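Local coordinates for outer membrane protein YopM (Yersinia pestis, PDB 1JL5) that probably serves as a secreted virulence effector that alters host cell physiology and promotes bacterial survival in host tissues, at residues A98-L103 against V118-L123; V138-L143 against D159-S164; S84-L89 against T104-L109. One frame throughout, in Å; residues are numbered along the deposited sequence.

Contact 1 (A98-L103 against V118-L123); sequences ASCNSL and VDNNNL
N101 and N121 lie side by side and point the same way, their amide planes only 15° apart. Both ND2 atoms converge on A98 O, one from each face of its carbonyl plane. N121 ND2 crosses the contact to A98 O at 2.8 Å, practically straight at the N-H (178°), with the acceptor in the N121 amide plane; N101 ND2 comes from within its own segment and sits above the carbonyl plane. N121 ND2 gives a second bond to V118 O at 2.6 Å, so two bonds fix how the N121 amide is rotated. Stacking one asparagine per turn, bonded to carbonyls of its own and the preceding turn, typifies leucine-rich repeat solenoids, here LRR 2 to LRR 3: N101 ND2 reaches back to L78 O, just as N141 ND2 reaches V118 O from the next turn. L103 runs alongside N121, and its CB meets L123 CD2 at 3.9 Å, while A98 CB rests on V118 CG1. At the strand end of the turn, D119 CG stands between the backbone N and the carbonyl carbon (chi1 54°), and OD1 accepts from S99 OG, a bond modelled so short that its length is doubtful. D119 OD2 takes N120 ND2 on its anti side, and C100 SG lies over N120 CB at 3.6 Å. Backbone bonds run from C100 N to D119 O (2.8 Å) and from N101 N to N120 O (2.9 Å).

Contact 2 (V138-L143 against D159-S164); sequences VSNNQL and DVDNNS. With CA (calcium ion), chain D.
V138 O is gripped by two asparagine amides that reach it from opposite faces of its carbonyl plane, the leucine-rich repeat pattern joining LRR 4 to LRR 5. N163 ND2 crosses from the next repeat at 2.8 Å, while N141 ND2 comes from V138's own turn and also bonds V118 O one repeat back. The other proton of N163 ND2 goes to V160 O. Among the backbone bonds, V138 N meets D159 O at 2.7 Å, N141 N meets N162 O, and S164 N meets L143 O. D159 OD1 accepts from D161 N in an Asx turn.

Apolar contact centres on V138 and V160, which lie side by side, pointing the same way, with V138 CG2 and V160 CG1 at 3.3 Å, tighter than usual.

Metal binding falls to N162: CG is anti to the backbone N (chi1 -153°), and OD1 binds a calcium ion at 2.4 Å. Two waters bind it closely, one donating to N163 O, and a third is more distant.

The first turn follows strand 135-137; the second begins at D159, the last residue of parallel strand 157-159. N163 packs on N183 of the following turn, N162 on E380 of the second subunit.

Contact 3 (S84-L89 against T104-L109); sequences SSLPEL and TELPEL
Segments S84-L89 and T104-L109 run in the same direction, 4° apart end to end, with their nearest CA atoms 5.7 Å apart at E88 and P107 and 6.6 Å at S84 and T104. Ordered water bridges that gap. One water donates to S84 O and E105 O and accepts from T104 N; a second joins L86 N to E105 O; a third joins L89 N to E108 O.

P107 carries the side-chain contact. Its ring is wedged between two leucines of the preceding repeat: CD presses on L86 CB at 3.4 Å and CG on L89 CG at 3.4 Å, both tighter than usual carbon contacts, while CB lies 3.3 Å from P87 O. L86 crosses the ring at a slant and L89 at about a right angle. The L89 side chain, with CG anti to the carbonyl carbon (chi1 -57°), also runs beside L109, so that L89 CD1 touches L109 CD2 at 3.5 Å.

The extended Leu-Pro-Glu-Leu run recurs in both repeats, forming the return limb of the leucine-rich solenoid behind its parallel strands. L86, L89 and L109 all pack on L96 of strand 95-97. On the N-terminal side the helices cover the first limb: P87 lies on W43 and W46 of helix 36-48 and on L65 of helix 58-71, and E88 makes a salt bridge to K34.

Contacts 1 and 2 hold equivalent elements, the asparagine-rich turns just after successive strands, and abut: N120 N and S139 O make a probable backbone bond, and the N141 amide, bonding V118 O, carries the asparagine pattern across. Contact 1 is buried; contact 2 is only partly so and has a calcium ion bound at N162. Contact 3, partly buried with exposed residues in its second segment, joins the return limbs of LRR 1 and LRR 2 next to the N-terminal helices. Its segments alternate with those of contact 1 along the chain, and L103 CD2 packs on L86 CG. Direct amide and backbone bonds knit the turns; the limbs depend on proline–leucine packing and bridging water.

Contact 1 (A98-L103 against V118-L123)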
loop_
_atom_site.group_PDB
_atom_site.type_symbol
_atom_site.label_atom_id
_atom_site.label_comp_id
_atom_site.label_asym_id
_atom_site.label_seq_id
_atom_site.Cartn_x
_atom_site.Cartn_y
_atom_site.Cartn_z
ATOM N N ALA A 98 -21.941 20.021 -18.654
ATOM C CA ALA A 98 -22.734 18.828 -18.399
ATOM C C ALA A 98 -21.774 17.696 -18.089
ATOM O O ALA A 98 -21.918 16.575 -18.573
ATOM C CB ALA A 98 -23.580 18.492 -19.618
ATOM N N SER A 99 -20.781 18.011 -17.273
ATOM C CA SER A 99 -19.781 17.036 -16.887
ATOM C C SER A 99 -20.409 15.948 -16.040
ATOM O O SER A 99 -21.437 16.156 -15.398
ATOM C CB SER A 99 -18.677 17.714 -16.081
ATOM O OG SER A 99 -18.216 18.873 -16.748
ATOM N N CYS A 100 -19.781 14.783 -16.055
ATOM C CA CYS A 100 -20.230 13.657 -15.258
ATOM C C CYS A 100 -21.688 13.278 -15.421
ATOM O O CYS A 100 -22.472 13.358 -14.485
ATOM C CB CYS A 100 -19.926 13.934 -13.789
ATOM S SG CYS A 100 -18.180 14.309 -13.509
ATOM N N ASN A 101 -22.045 12.868 -16.625
ATOM C CA ASN A 101 -23.389 12.420 -16.906
ATOM C C ASN A 101 -23.160 11.182 -17.744
ATOM O O ASN A 101 -22.039 10.678 -17.792
ATOM C CB ASN A 101 -24.170 13.485 -17.676
ATOM C CG ASN A 101 -24.615 14.632 -16.787
ATOM O OD1 ASN A 101 -25.424 14.446 -15.878
ATOM N ND2 ASN A 101 -24.082 15.819 -17.038
ATOM N N SER A 102 -24.201 10.684 -18.392
ATOM C CA SER A 102 -24.066 9.501 -19.226
ATOM C C SER A 102 -24.401 9.876 -20.647
ATOM O O SER A 102 -24.933 9.068 -21.408
ATOM C CB SER A 102 -25.016 8.407 -18.762
ATOM O OG SER A 102 -24.722 8.034 -17.436
ATOM N N LEU A 103 -24.093 11.116 -21.000
ATOM C CA LEU A 103 -24.376 11.602 -22.335
ATOM C C LEU A 103 -23.643 10.774 -23.370
ATOM O O LEU A 103 -22.430 10.617 -23.308
ATOM C CB LEU A 103 -23.964 13.065 -22.455
ATOM C CG LEU A 103 -24.636 14.004 -21.454
ATOM C CD1 LEU A 103 -24.089 15.402 -21.629
ATOM C CD2 LEU A 103 -26.149 13.981 -21.654
ATOM N N VAL A 118 -18.290 18.760 -21.183
ATOM C CA VAL A 118 -19.076 17.554 -21.034
ATOM C C VAL A 118 -18.146 16.391 -20.755
ATOM O O VAL A 118 -18.324 15.288 -21.264
ATOM C CB VAL A 118 -19.899 17.282 -22.302
ATOM C CG1 VAL A 118 -20.979 18.342 -22.442
ATOM C CG2 VAL A 118 -18.992 17.293 -23.518
ATOM N N ASP A 119 -17.132 16.659 -19.945
ATOM C CA ASP A 119 -16.180 15.630 -19.577
ATOM C C ASP A 119 -16.952 14.595 -18.781
ATOM O O ASP A 119 -17.998 14.898 -18.203
ATOM C CB ASP A 119 -15.088 16.218 -18.697
ATOM C CG ASP A 119 -15.652 16.942 -17.503
ATOM O OD1 ASP A 119 -16.233 18.027 -17.708
ATOM O OD2 ASP A 119 -15.535 16.427 -16.368
ATOM N N ASN A 120 -16.438 13.372 -18.756
ATOM C CA ASN A 120 -17.078 12.308 -18.009
ATOM C C ASN A 120 -18.502 12.051 -18.464
ATOM O O ASN A 120 -19.467 12.246 -17.731
ATOM C CB ASN A 120 -17.039 12.641 -16.524
ATOM C CG ASN A 120 -15.627 12.694 -15.996
ATOM O OD1 ASN A 120 -14.989 11.661 -15.815
ATOM N ND2 ASN A 120 -15.120 13.900 -15.773
ATOM N N ASN A 121 -18.603 11.622 -19.708
ATOM C CA ASN A 121 -19.865 11.273 -20.311
ATOM C C ASN A 121 -19.534 10.093 -21.187
ATOM O O ASN A 121 -18.429 9.569 -21.112
ATOM C CB ASN A 121 -20.419 12.444 -21.117
ATOM C CG ASN A 121 -21.148 13.431 -20.243
ATOM O OD1 ASN A 121 -22.156 13.091 -19.636
ATOM N ND2 ASN A 121 -20.638 14.652 -20.159
ATOM N N ASN A 122 -20.479 9.677 -22.014
ATOM C CA ASN A 122 -20.265 8.530 -22.879
ATOM C C ASN A 122 -20.302 8.961 -24.328
ATOM O O ASN A 122 -20.727 8.210 -25.200
ATOM C CB ASN A 122 -21.347 7.488 -22.605
ATOM C CG ASN A 122 -21.359 7.039 -21.158
ATOM O OD1 ASN A 122 -22.374 6.568 -20.646
ATOM N ND2 ASN A 122 -20.222 7.176 -20.490
ATOM N N LEU A 123 -19.849 10.180 -24.579
ATOM C CA LEU A 123 -19.838 10.714 -25.929
ATOM C C LEU A 123 -18.855 9.950 -26.790
ATOM O O LEU A 123 -17.682 9.828 -26.447
ATOM C CB LEU A 123 -19.465 12.195 -25.900
ATOM C CG LEU A 123 -20.415 13.088 -25.104
ATOM C CD1 LEU A 123 -19.884 14.510 -25.097
ATOM C CD2 LEU A 123 -21.808 13.033 -25.722
HETATM O O HOH W 1 -19.923 8.170 -17.948
#

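Contact 2 (V138-L143 against D159-S164)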
loop_
_atom_site.group_PDB
_atom_site.type_symbol
_atom_site.label_atom_id
_atom_site.label_comp_id
_atom_site.label_asym_id
_atom_site.label_seq_id
_atom_site.Cartn_x
_atom_site.Cartn_y
_atom_site.Cartn_z
ATOM N N VAL A 138 -14.138 17.704 -23.242
ATOM C CA VAL A 138 -14.800 16.433 -23.498
ATOM C C VAL A 138 -13.951 15.279 -22.991
ATOM O O VAL A 138 -13.983 14.178 -23.537
ATOM C CB VAL A 138 -15.040 16.239 -24.996
ATOM C CG1 VAL A 138 -16.012 17.288 -25.508
ATOM C CG2 VAL A 138 -13.720 16.344 -25.737
ATOM N N SER A 139 -13.183 15.537 -21.947
ATOM C CA SER A 139 -12.340 14.498 -21.399
ATOM C C SER A 139 -13.229 13.419 -20.814
ATOM O O SER A 139 -14.406 13.652 -20.532
ATOM C CB SER A 139 -11.435 15.059 -20.304
ATOM O OG SER A 139 -12.201 15.464 -19.188
ATOM N N ASN A 140 -12.664 12.230 -20.649
ATOM C CA ASN A 140 -13.400 11.130 -20.067
ATOM C C ASN A 140 -14.701 10.852 -20.788
ATOM O O ASN A 140 -15.786 10.917 -20.217
ATOM C CB ASN A 140 -13.660 11.420 -18.598
ATOM C CG ASN A 140 -12.383 11.606 -17.825
ATOM O OD1 ASN A 140 -11.519 10.736 -17.835
ATOM N ND2 ASN A 140 -12.249 12.744 -17.155
ATOM N N ASN A 141 -14.571 10.554 -22.066
ATOM C CA ASN A 141 -15.709 10.216 -22.881
ATOM C C ASN A 141 -15.251 9.047 -23.708
ATOM O O ASN A 141 -14.260 8.403 -23.371
ATOM C CB ASN A 141 -16.120 11.405 -23.747
ATOM C CG ASN A 141 -17.099 12.309 -23.037
ATOM O OD1 ASN A 141 -18.264 11.958 -22.875
ATOM N ND2 ASN A 141 -16.630 13.466 -22.586
ATOM N N GLN A 142 -15.964 8.759 -24.783
ATOM C CA GLN A 142 -15.597 7.641 -25.624
ATOM C C GLN A 142 -15.412 8.141 -27.032
ATOM O O GLN A 142 -15.689 7.435 -27.995
ATOM C CB GLN A 142 -16.691 6.580 -25.571
ATOM C CG GLN A 142 -16.826 5.932 -24.208
ATOM C CD GLN A 142 -18.123 5.173 -24.057
ATOM O OE1 GLN A 142 -18.468 4.339 -24.890
ATOM N NE2 GLN A 142 -18.855 5.466 -22.989
ATOM N N LEU A 143 -14.939 9.375 -27.143
ATOM C CA LEU A 143 -14.725 9.972 -28.445
ATOM C C LEU A 143 -13.756 9.115 -29.232
ATOM O O LEU A 143 -12.635 8.862 -28.794
ATOM C CB LEU A 143 -14.184 11.388 -28.286
ATOM C CG LEU A 143 -15.120 12.326 -27.526
ATOM C CD1 LEU A 143 -14.490 13.700 -27.449
ATOM C CD2 LEU A 143 -16.476 12.392 -28.225
ATOM N N ASP A 159 -9.815 19.802 -24.324
ATOM C CA ASP A 159 -9.532 18.770 -23.355
ATOM C C ASP A 159 -10.287 17.546 -23.821
ATOM O O ASP A 159 -11.487 17.424 -23.594
ATOM C CB ASP A 159 -10.015 19.167 -21.966
ATOM C CG ASP A 159 -9.685 18.121 -20.928
ATOM O OD1 ASP A 159 -9.166 17.048 -21.310
ATOM O OD2 ASP A 159 -9.941 18.368 -19.735
ATOM N N VAL A 160 -9.582 16.659 -24.508
ATOM C CA VAL A 160 -10.176 15.429 -24.995
ATOM C C VAL A 160 -9.463 14.287 -24.294
ATOM O O VAL A 160 -9.426 13.160 -24.779
ATOM C CB VAL A 160 -10.005 15.289 -26.504
ATOM C CG1 VAL A 160 -10.742 16.420 -27.204
ATOM C CG2 VAL A 160 -8.531 15.304 -26.861
ATOM N N ASP A 161 -8.883 14.604 -23.145
ATOM C CA ASP A 161 -8.178 13.617 -22.358
ATOM C C ASP A 161 -9.104 12.455 -22.046
ATOM O O ASP A 161 -10.310 12.625 -21.904
ATOM C CB ASP A 161 -7.671 14.241 -21.057
ATOM C CG ASP A 161 -7.142 13.205 -20.082
ATOM O OD1 ASP A 161 -7.964 12.481 -19.479
ATOM O OD2 ASP A 161 -5.905 13.108 -19.922
ATOM N N ASN A 162 -8.527 11.267 -21.967
ATOM C CA ASN A 162 -9.273 10.069 -21.646
ATOM C C ASN A 162 -10.455 9.824 -22.576
ATOM O O ASN A 162 -11.619 9.938 -22.193
ATOM C CB ASN A 162 -9.756 10.137 -20.202
ATOM C CG ASN A 162 -9.933 8.769 -19.593
ATOM O OD1 ASN A 162 -10.458 7.858 -20.233
ATOM N ND2 ASN A 162 -9.497 8.613 -18.347
ATOM N N ASN A 163 -10.133 9.488 -23.810
ATOM C CA ASN A 163 -11.135 9.183 -24.803
ATOM C C ASN A 163 -10.552 8.048 -25.607
ATOM O O ASN A 163 -9.626 7.388 -25.153
ATOM C CB ASN A 163 -11.409 10.403 -25.678
ATOM C CG ASN A 163 -12.453 11.302 -25.076
ATOM O OD1 ASN A 163 -13.630 10.960 -25.067
ATOM N ND2 ASN A 163 -12.033 12.443 -24.543
ATOM N N SER A 164 -11.088 7.806 -26.790
ATOM C CA SER A 164 -10.569 6.733 -27.613
ATOM C C SER A 164 -10.095 7.310 -28.925
ATOM O O SER A 164 -10.283 6.721 -29.984
ATOM C CB SER A 164 -11.650 5.685 -27.837
ATOM O OG SER A 164 -12.076 5.183 -26.586
HETATM CA CA CA D . -9.685 5.576 -20.637
HETATM O O HOH W 2 -12.418 6.018 -23.749
HETATM O O HOH W 3 -8.968 6.566 -22.666
HETATM O O HOH W 4 -9.858 4.375 -18.057
HETATM O O HOH W 5 -12.175 5.383 -20.677
#

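Contact 3 (S84-L89 against T104-L109)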
loop_
_atom_site.group_PDB
_atom_site.type_symbol
_atom_site.label_atom_id
_atom_site.label_comp_id
_atom_site.label_asym_id
_atom_site.label_seq_id
_atom_site.Cartn_x
_atom_site.Cartn_y
_atom_site.Cartn_z
ATOM N N SER A 84 -28.516 10.822 -19.339
ATOM C CA SER A 84 -28.117 9.973 -20.449
ATOM C C SER A 84 -28.301 10.769 -21.731
ATOM O O SER A 84 -27.950 10.319 -22.818
ATOM C CB SER A 84 -28.961 8.700 -20.492
ATOM O OG SER A 84 -30.338 9.004 -20.556
ATOM N N SER A 85 -28.862 11.960 -21.594
ATOM C CA SER A 85 -29.062 12.832 -22.739
ATOM C C SER A 85 -29.420 14.200 -22.216
ATOM O O SER A 85 -29.782 14.360 -21.048
ATOM C CB SER A 85 -30.200 12.336 -23.635
ATOM O OG SER A 85 -31.460 12.622 -23.046
ATOM N N LEU A 86 -29.293 15.189 -23.081
ATOM C CA LEU A 86 -29.646 16.540 -22.725
ATOM C C LEU A 86 -30.733 16.929 -23.692
ATOM O O LEU A 86 -30.713 16.529 -24.851
ATOM C CB LEU A 86 -28.466 17.494 -22.893
ATOM C CG LEU A 86 -27.259 17.269 -21.988
ATOM C CD1 LEU A 86 -26.263 18.398 -22.196
ATOM C CD2 LEU A 86 -27.712 17.216 -20.536
ATOM N N PRO A 87 -31.717 17.689 -23.222
ATOM C CA PRO A 87 -32.784 18.100 -24.124
ATOM C C PRO A 87 -32.220 19.304 -24.857
ATOM O O PRO A 87 -31.048 19.650 -24.674
ATOM C CB PRO A 87 -33.895 18.476 -23.168
ATOM C CG PRO A 87 -33.128 19.111 -22.048
ATOM C CD PRO A 87 -31.960 18.175 -21.853
ATOM N N GLU A 88 -33.033 19.939 -25.685
ATOM C CA GLU A 88 -32.572 21.107 -26.405
ATOM C C GLU A 88 -32.048 22.078 -25.360
ATOM O O GLU A 88 -32.650 22.251 -24.307
ATOM C CB GLU A 88 -33.724 21.742 -27.168
ATOM C CG GLU A 88 -33.277 22.761 -28.194
ATOM C CD GLU A 88 -34.453 23.404 -28.890
ATOM O OE1 GLU A 88 -35.417 22.673 -29.188
ATOM O OE2 GLU A 88 -34.412 24.626 -29.138
ATOM N N LEU A 89 -30.926 22.717 -25.658
ATOM C CA LEU A 89 -30.313 23.647 -24.721
ATOM C C LEU A 89 -30.888 25.045 -24.805
ATOM O O LEU A 89 -31.459 25.428 -25.824
ATOM C CB LEU A 89 -28.813 23.721 -24.994
ATOM C CG LEU A 89 -28.065 22.389 -24.936
ATOM C CD1 LEU A 89 -26.656 22.573 -25.462
ATOM C CD2 LEU A 89 -28.059 21.874 -23.502
ATOM N N THR A 104 -24.388 10.229 -24.320
ATOM C CA THR A 104 -23.784 9.442 -25.379
ATOM C C THR A 104 -23.882 10.308 -26.613
ATOM O O THR A 104 -23.245 10.056 -27.632
ATOM C CB THR A 104 -24.556 8.139 -25.621
ATOM O OG1 THR A 104 -25.915 8.447 -25.956
ATOM C CG2 THR A 104 -24.529 7.271 -24.375
ATOM N N GLU A 105 -24.688 11.352 -26.491
ATOM C CA GLU A 105 -24.916 12.274 -27.584
ATOM C C GLU A 105 -25.112 13.644 -26.959
ATOM O O GLU A 105 -25.477 13.754 -25.793
ATOM C CB GLU A 105 -26.187 11.862 -28.332
ATOM C CG GLU A 105 -26.160 12.084 -29.825
ATOM C CD GLU A 105 -25.131 11.216 -30.519
ATOM O OE1 GLU A 105 -23.922 11.482 -30.358
ATOM O OE2 GLU A 105 -25.533 10.260 -31.219
ATOM N N LEU A 106 -24.849 14.690 -27.725
ATOM C CA LEU A 106 -25.048 16.031 -27.216
ATOM C C LEU A 106 -26.154 16.675 -28.024
ATOM O O LEU A 106 -26.268 16.450 -29.228
ATOM C CB LEU A 106 -23.777 16.865 -27.349
ATOM C CG LEU A 106 -22.635 16.581 -26.375
ATOM C CD1 LEU A 106 -21.488 17.532 -26.670
ATOM C CD2 LEU A 106 -23.117 16.759 -24.942
ATOM N N PRO A 107 -27.012 17.460 -27.367
ATOM C CA PRO A 107 -28.074 18.099 -28.139
ATOM C C PRO A 107 -27.353 19.096 -29.030
ATOM O O PRO A 107 -26.176 19.391 -28.803
ATOM C CB PRO A 107 -28.910 18.782 -27.065
ATOM C CG PRO A 107 -27.871 19.152 -26.039
ATOM C CD PRO A 107 -27.034 17.902 -25.963
ATOM N N GLU A 108 -28.036 19.606 -30.044
ATOM C CA GLU A 108 -27.407 20.575 -30.921
ATOM C C GLU A 108 -26.869 21.702 -30.053
ATOM O O GLU A 108 -27.543 22.170 -29.136
ATOM C CB GLU A 108 -28.418 21.129 -31.918
ATOM C CG GLU A 108 -27.818 22.139 -32.876
ATOM C CD GLU A 108 -28.845 22.706 -33.823
ATOM O OE1 GLU A 108 -29.473 21.910 -34.553
ATOM O OE2 GLU A 108 -29.028 23.942 -33.833
ATOM N N LEU A 109 -25.650 22.138 -30.332
ATOM C CA LEU A 109 -25.061 23.201 -29.542
ATOM C C LEU A 109 -25.309 24.559 -30.175
ATOM O O LEU A 109 -25.176 24.728 -31.385
ATOM C CB LEU A 109 -23.561 22.951 -29.372
ATOM C CG LEU A 109 -23.220 21.605 -28.720
ATOM C CD1 LEU A 109 -21.711 21.455 -28.613
ATOM C CD2 LEU A 109 -23.866 21.521 -27.344
HETATM O O HOH W 6 -27.071 11.214 -25.088
HETATM O O HOH W 7 -27.888 14.728 -25.313
HETATM O O HOH W 8 -29.999 22.140 -28.239
#